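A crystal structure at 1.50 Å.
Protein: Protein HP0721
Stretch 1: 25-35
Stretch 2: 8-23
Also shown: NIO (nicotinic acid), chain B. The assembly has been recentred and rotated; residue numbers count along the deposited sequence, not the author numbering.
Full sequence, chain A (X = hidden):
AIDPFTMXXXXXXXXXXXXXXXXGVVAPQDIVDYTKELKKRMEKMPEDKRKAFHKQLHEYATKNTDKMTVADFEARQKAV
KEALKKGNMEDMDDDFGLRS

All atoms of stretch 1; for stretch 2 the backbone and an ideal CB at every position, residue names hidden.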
# COMPACT_ATOMS: atom_id res chain seq x y z
N VAL A 25 -11.18 -5.20 -8.25
CA VAL A 25 -10.98 -5.92 -9.52
C VAL A 25 -11.34 -5.10 -10.74
O VAL A 25 -11.04 -5.54 -11.85
CB VAL A 25 -11.74 -7.24 -9.54
CG1 VAL A 25 -11.33 -8.06 -8.37
CG2 VAL A 25 -13.15 -7.03 -9.50
N VAL A 26 -11.94 -3.93 -10.55
CA VAL A 26 -12.33 -3.09 -11.69
C VAL A 26 -11.04 -2.65 -12.40
O VAL A 26 -10.07 -2.33 -11.75
CB VAL A 26 -13.14 -1.84 -11.22
CG1 VAL A 26 -13.40 -0.87 -12.34
CG2 VAL A 26 -14.47 -2.27 -10.57
N ALA A 27 -11.05 -2.66 -13.72
CA ALA A 27 -9.85 -2.29 -14.49
C ALA A 27 -9.55 -0.81 -14.31
O ALA A 27 -10.47 -0.00 -14.18
CB ALA A 27 -10.05 -2.61 -15.96
N PRO A 28 -8.28 -0.44 -14.26
CA PRO A 28 -7.96 1.00 -14.15
C PRO A 28 -8.67 1.86 -15.19
O PRO A 28 -9.05 2.98 -14.89
CB PRO A 28 -6.45 1.02 -14.26
CG PRO A 28 -6.03 -0.29 -13.64
CD PRO A 28 -7.09 -1.28 -14.06
N GLN A 29 -8.81 1.36 -16.41
CA GLN A 29 -9.45 2.14 -17.48
C GLN A 29 -10.91 2.46 -17.17
O GLN A 29 -11.48 3.33 -17.77
CB GLN A 29 -9.33 1.42 -18.83
CG GLN A 29 -10.12 0.11 -18.87
CD GLN A 29 -9.79 -0.78 -20.03
OE1 GLN A 29 -10.49 -0.77 -21.03
NE2 GLN A 29 -8.74 -1.56 -19.89
N ASP A 30 -11.51 1.71 -16.22
CA ASP A 30 -12.92 1.88 -15.82
C ASP A 30 -13.05 2.48 -14.43
O ASP A 30 -14.19 2.71 -14.00
CB ASP A 30 -13.66 0.55 -15.84
CG ASP A 30 -13.71 -0.07 -17.22
OD1 ASP A 30 -13.95 0.67 -18.20
OD2 ASP A 30 -13.54 -1.31 -17.32
N ILE A 31 -11.94 2.84 -13.80
CA ILE A 31 -11.97 3.22 -12.39
C ILE A 31 -12.61 4.57 -12.13
O ILE A 31 -13.28 4.72 -11.12
CB ILE A 31 -10.59 3.07 -11.65
CG1 ILE A 31 -10.81 2.67 -10.17
CG2 ILE A 31 -9.66 4.29 -11.82
CD1 ILE A 31 -11.38 1.19 -10.01
N VAL A 32 -12.43 5.54 -13.03
CA VAL A 32 -13.08 6.84 -12.83
C VAL A 32 -14.61 6.69 -12.90
O VAL A 32 -15.33 7.20 -12.05
CB VAL A 32 -12.55 7.91 -13.84
CG1 VAL A 32 -13.41 9.16 -13.84
CG2 VAL A 32 -11.11 8.26 -13.49
N ASP A 33 -15.10 5.97 -13.88
CA ASP A 33 -16.52 5.73 -14.00
C ASP A 33 -17.06 4.94 -12.82
O ASP A 33 -18.12 5.24 -12.30
CB ASP A 33 -16.84 4.98 -15.29
CG ASP A 33 -16.74 5.86 -16.55
OD1 ASP A 33 -16.63 7.10 -16.44
OD2 ASP A 33 -16.77 5.29 -17.65
N TYR A 34 -16.31 3.95 -12.36
CA TYR A 34 -16.73 3.18 -11.19
C TYR A 34 -16.84 4.06 -9.96
O TYR A 34 -17.82 4.00 -9.22
CB TYR A 34 -15.71 2.08 -10.95
CG TYR A 34 -15.98 1.17 -9.76
CD1 TYR A 34 -17.03 0.29 -9.72
CD2 TYR A 34 -15.08 1.15 -8.69
CE1 TYR A 34 -17.23 -0.56 -8.62
CE2 TYR A 34 -15.25 0.32 -7.62
CZ TYR A 34 -16.32 -0.53 -7.57
OH TYR A 34 -16.50 -1.37 -6.48
N THR A 35 -15.84 4.87 -9.72
CA THR A 35 -15.78 5.75 -8.56
C THR A 35 -16.89 6.79 -8.61
O THR A 35 -17.56 7.01 -7.62
CB THR A 35 -14.41 6.43 -8.50
OG1 THR A 35 -13.38 5.44 -8.44
CG2 THR A 35 -14.27 7.37 -7.33
N UNK A 8 -25.53 0.64 -22.91
CA UNK A 8 -24.61 1.53 -22.18
C UNK A 8 -23.37 0.79 -21.64
O UNK A 8 -23.50 -0.22 -20.94
CB UNK A 8 -25.35 2.20 -21.02
N UNK A 9 -22.18 1.26 -21.96
CA UNK A 9 -20.97 0.72 -21.32
C UNK A 9 -20.70 1.54 -20.08
O UNK A 9 -19.89 2.48 -20.09
CB UNK A 9 -19.77 0.74 -22.26
N UNK A 10 -21.39 1.20 -19.01
CA UNK A 10 -21.18 1.88 -17.74
C UNK A 10 -21.72 1.01 -16.59
O UNK A 10 -22.08 -0.16 -16.78
CB UNK A 10 -21.86 3.25 -17.75
N UNK A 11 -21.75 1.60 -15.40
CA UNK A 11 -22.18 0.95 -14.18
C UNK A 11 -23.51 1.50 -13.73
O UNK A 11 -23.96 1.22 -12.63
CB UNK A 11 -21.13 1.12 -13.08
N UNK A 12 -24.19 2.26 -14.59
CA UNK A 12 -25.48 2.85 -14.18
C UNK A 12 -26.60 1.79 -13.97
O UNK A 12 -27.57 2.05 -13.25
CB UNK A 12 -25.93 3.86 -15.24
N UNK A 13 -26.49 0.63 -14.59
CA UNK A 13 -27.51 -0.43 -14.43
C UNK A 13 -27.11 -1.54 -13.47
O UNK A 13 -27.86 -2.49 -13.24
CB UNK A 13 -27.82 -1.05 -15.79
N UNK A 14 -25.91 -1.43 -12.89
CA UNK A 14 -25.39 -2.46 -12.00
C UNK A 14 -25.97 -2.25 -10.61
O UNK A 14 -26.02 -1.13 -10.13
CB UNK A 14 -23.86 -2.44 -11.96
N UNK A 15 -26.36 -3.34 -9.94
CA UNK A 15 -26.87 -3.26 -8.59
C UNK A 15 -25.79 -2.82 -7.61
O UNK A 15 -24.59 -3.00 -7.89
CB UNK A 15 -27.45 -4.61 -8.17
N UNK A 16 -26.19 -2.22 -6.49
CA UNK A 16 -25.25 -1.85 -5.42
C UNK A 16 -24.41 -3.07 -5.02
O UNK A 16 -23.19 -2.97 -4.81
CB UNK A 16 -26.00 -1.30 -4.21
N UNK A 17 -25.06 -4.22 -4.91
CA UNK A 17 -24.42 -5.51 -4.57
C UNK A 17 -23.29 -5.81 -5.49
O UNK A 17 -22.16 -6.07 -5.04
CB UNK A 17 -25.43 -6.66 -4.62
N UNK A 18 -23.60 -5.80 -6.78
CA UNK A 18 -22.61 -6.11 -7.79
C UNK A 18 -21.51 -5.07 -7.85
O UNK A 18 -20.37 -5.42 -8.14
CB UNK A 18 -23.28 -6.24 -9.16
N UNK A 19 -21.81 -3.80 -7.60
CA UNK A 19 -20.75 -2.79 -7.54
C UNK A 19 -19.81 -3.08 -6.37
O UNK A 19 -18.57 -2.95 -6.50
CB UNK A 19 -21.35 -1.39 -7.41
N UNK A 20 -20.37 -3.44 -5.22
CA UNK A 20 -19.51 -3.82 -4.09
C UNK A 20 -18.64 -5.04 -4.40
O UNK A 20 -17.43 -5.03 -4.09
CB UNK A 20 -20.37 -4.11 -2.86
N UNK A 21 -19.20 -6.06 -5.03
CA UNK A 21 -18.50 -7.32 -5.31
C UNK A 21 -17.31 -7.17 -6.27
O UNK A 21 -16.42 -7.99 -6.25
CB UNK A 21 -19.49 -8.33 -5.89
N UNK A 22 -17.31 -6.12 -7.06
CA UNK A 22 -16.22 -5.88 -8.02
C UNK A 22 -15.13 -4.99 -7.42
O UNK A 22 -14.14 -4.69 -8.08
CB UNK A 22 -16.77 -5.24 -9.30
N UNK A 23 -15.28 -4.58 -6.16
CA UNK A 23 -14.24 -3.75 -5.53
C UNK A 23 -12.90 -4.44 -5.57
O UNK A 23 -12.74 -5.59 -5.22
CB UNK A 23 -14.61 -3.42 -4.08
N NIO B . -12.00 3.40 -6.43
C1 NIO B . -11.50 2.15 -6.57
C2 NIO B . -10.27 1.80 -5.99
C3 NIO B . -9.54 2.73 -5.31
C4 NIO B . -10.08 4.00 -5.18
C5 NIO B . -11.31 4.31 -5.75
C6 NIO B . -9.68 0.46 -6.23
O1 NIO B . -8.42 0.39 -6.25
O2 NIO B . -10.42 -0.50 -6.47

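Position 8 has nothing of stretch 1 near its ideal CB, so almost any residue would suit. It is A8.

At position 9 CA-to-CB points sideways and the ideal CB has no neighbour, but the carboxylate of D30 lies farther on. A long polar or basic chain could approach it. The residue is K9. Its NZ stays 4.3 Å from D30 OD1, too far for a salt bridge. A water bridges instead, 3.1 Å from K9 NZ and 2.7 Å from D30 OD2.

Position 10 has an ideal CB 5.5 Å from D33 OD2, so a small or polar residue is plausible. D10 is deposited, and its end leads away from stretch 1.

At position 11 CA-to-CB points toward stretch 1, with the ideal CB 5.2 Å from both D33 O and Y34 CA. V26, D30 and Y34 line the space beyond. A large apolar or aromatic side chain would suit. F11 (chi1 m) fills it. The edge of the Y34 ring meets the face of F11, with centroids 5.5 Å apart and planes at 66°. F11 CE2 is 3.7 Å from Y34 CB.

Positions 12, 13 and 14 are out of reach of stretch 1, in or after a type I turn that starts at 11, so their choice is wide. They are S12, K13 and T14. Position 15 is also out of reach but precedes a helix, so a capping residue would suit. It is S15, whose OG accepts from the backbone N of position 18 at 3.1 Å. Positions 16, 17 and 18 are in the helix, out of reach, and tolerate many residues. They are D16, E17 and D18.

At position 19 the ideal CB is 4.4 Å from Y34 CE1, which favours an apolar side chain. L19 places CD2 3.9 Å from Y34 CE1. Its backbone O accepts from Y34 OH at 2.6 Å, a bond that needs no particular side chain.

Positions 20 and 21 point away and tolerate many residues. They are A20 and K21; K21 NZ forms a salt bridge with E17 OE2 at 2.6 Å.

At position 22 the ideal CB is 4.0 Å from both V25 CG2 and V26 CG2. A flexible apolar chain would fit. M22 puts CG 3.6 Å from Y34 CE1 and SD 3.6 Å from V26 CG2. Its backbone O accepts from V25 N at 3.0 Å and, weakly, from V26 N.

At position 23 the ideal CB is already 3.7 Å from Y34 OH, so a small residue is comfortable. A23 is deposited.

Stretch 2, residues 8-23: AKDFSKTSDEDLAKMA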
# COMPACT_ATOMS: atom_id res chain seq x y z
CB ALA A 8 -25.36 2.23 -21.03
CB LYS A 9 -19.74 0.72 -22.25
CG LYS A 9 -18.47 0.12 -21.60
CD LYS A 9 -17.24 0.38 -22.46
CE LYS A 9 -15.94 -0.01 -21.75
NZ LYS A 9 -15.89 -1.46 -21.40
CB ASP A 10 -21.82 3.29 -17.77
CG ASP A 10 -23.35 3.27 -17.93
OD1 ASP A 10 -24.04 2.32 -17.48
OD2 ASP A 10 -23.87 4.24 -18.54
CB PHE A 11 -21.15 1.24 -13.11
CG PHE A 11 -19.78 0.73 -13.43
CD1 PHE A 11 -19.47 -0.62 -13.29
CD2 PHE A 11 -18.78 1.61 -13.83
CE1 PHE A 11 -18.16 -1.07 -13.53
CE2 PHE A 11 -17.51 1.18 -14.11
CZ PHE A 11 -17.20 -0.16 -13.98
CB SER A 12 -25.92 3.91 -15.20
OG SER A 12 -26.04 3.31 -16.47
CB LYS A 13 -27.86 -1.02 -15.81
CG LYS A 13 -28.52 -0.04 -16.78
CD LYS A 13 -29.90 0.46 -16.27
CE LYS A 13 -30.59 1.43 -17.26
NZ LYS A 13 -31.46 0.71 -18.26
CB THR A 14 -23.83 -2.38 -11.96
OG1 THR A 14 -23.35 -2.47 -13.32
CG2 THR A 14 -23.16 -3.51 -11.11
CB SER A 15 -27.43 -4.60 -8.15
OG SER A 15 -26.42 -5.56 -7.99
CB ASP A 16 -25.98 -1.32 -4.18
CG ASP A 16 -26.68 0.00 -4.38
OD1 ASP A 16 -26.48 0.73 -5.38
OD2 ASP A 16 -27.46 0.33 -3.48
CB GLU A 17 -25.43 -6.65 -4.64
CG GLU A 17 -24.84 -8.01 -4.34
CD GLU A 17 -25.89 -9.12 -4.23
OE1 GLU A 17 -27.09 -8.82 -4.15
OE2 GLU A 17 -25.52 -10.30 -4.19
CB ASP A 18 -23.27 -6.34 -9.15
CG ASP A 18 -24.06 -7.64 -9.21
OD1 ASP A 18 -23.95 -8.49 -8.28
OD2 ASP A 18 -24.81 -7.78 -10.19
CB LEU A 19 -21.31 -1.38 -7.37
CG LEU A 19 -21.94 -0.70 -8.59
CD1 LEU A 19 -22.54 0.65 -8.21
CD2 LEU A 19 -20.96 -0.54 -9.75
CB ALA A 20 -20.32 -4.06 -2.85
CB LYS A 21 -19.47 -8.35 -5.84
CG LYS A 21 -20.33 -8.93 -4.75
CD LYS A 21 -21.42 -9.82 -5.29
CE LYS A 21 -22.10 -10.53 -4.14
NZ LYS A 21 -23.16 -11.43 -4.59
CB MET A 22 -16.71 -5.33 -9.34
CG MET A 22 -17.37 -4.05 -9.26
SD MET A 22 -17.89 -3.44 -10.90
CE MET A 22 -19.27 -4.49 -11.24
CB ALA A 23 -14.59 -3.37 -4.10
O HOH W 1 -13.46 -2.41 -19.77
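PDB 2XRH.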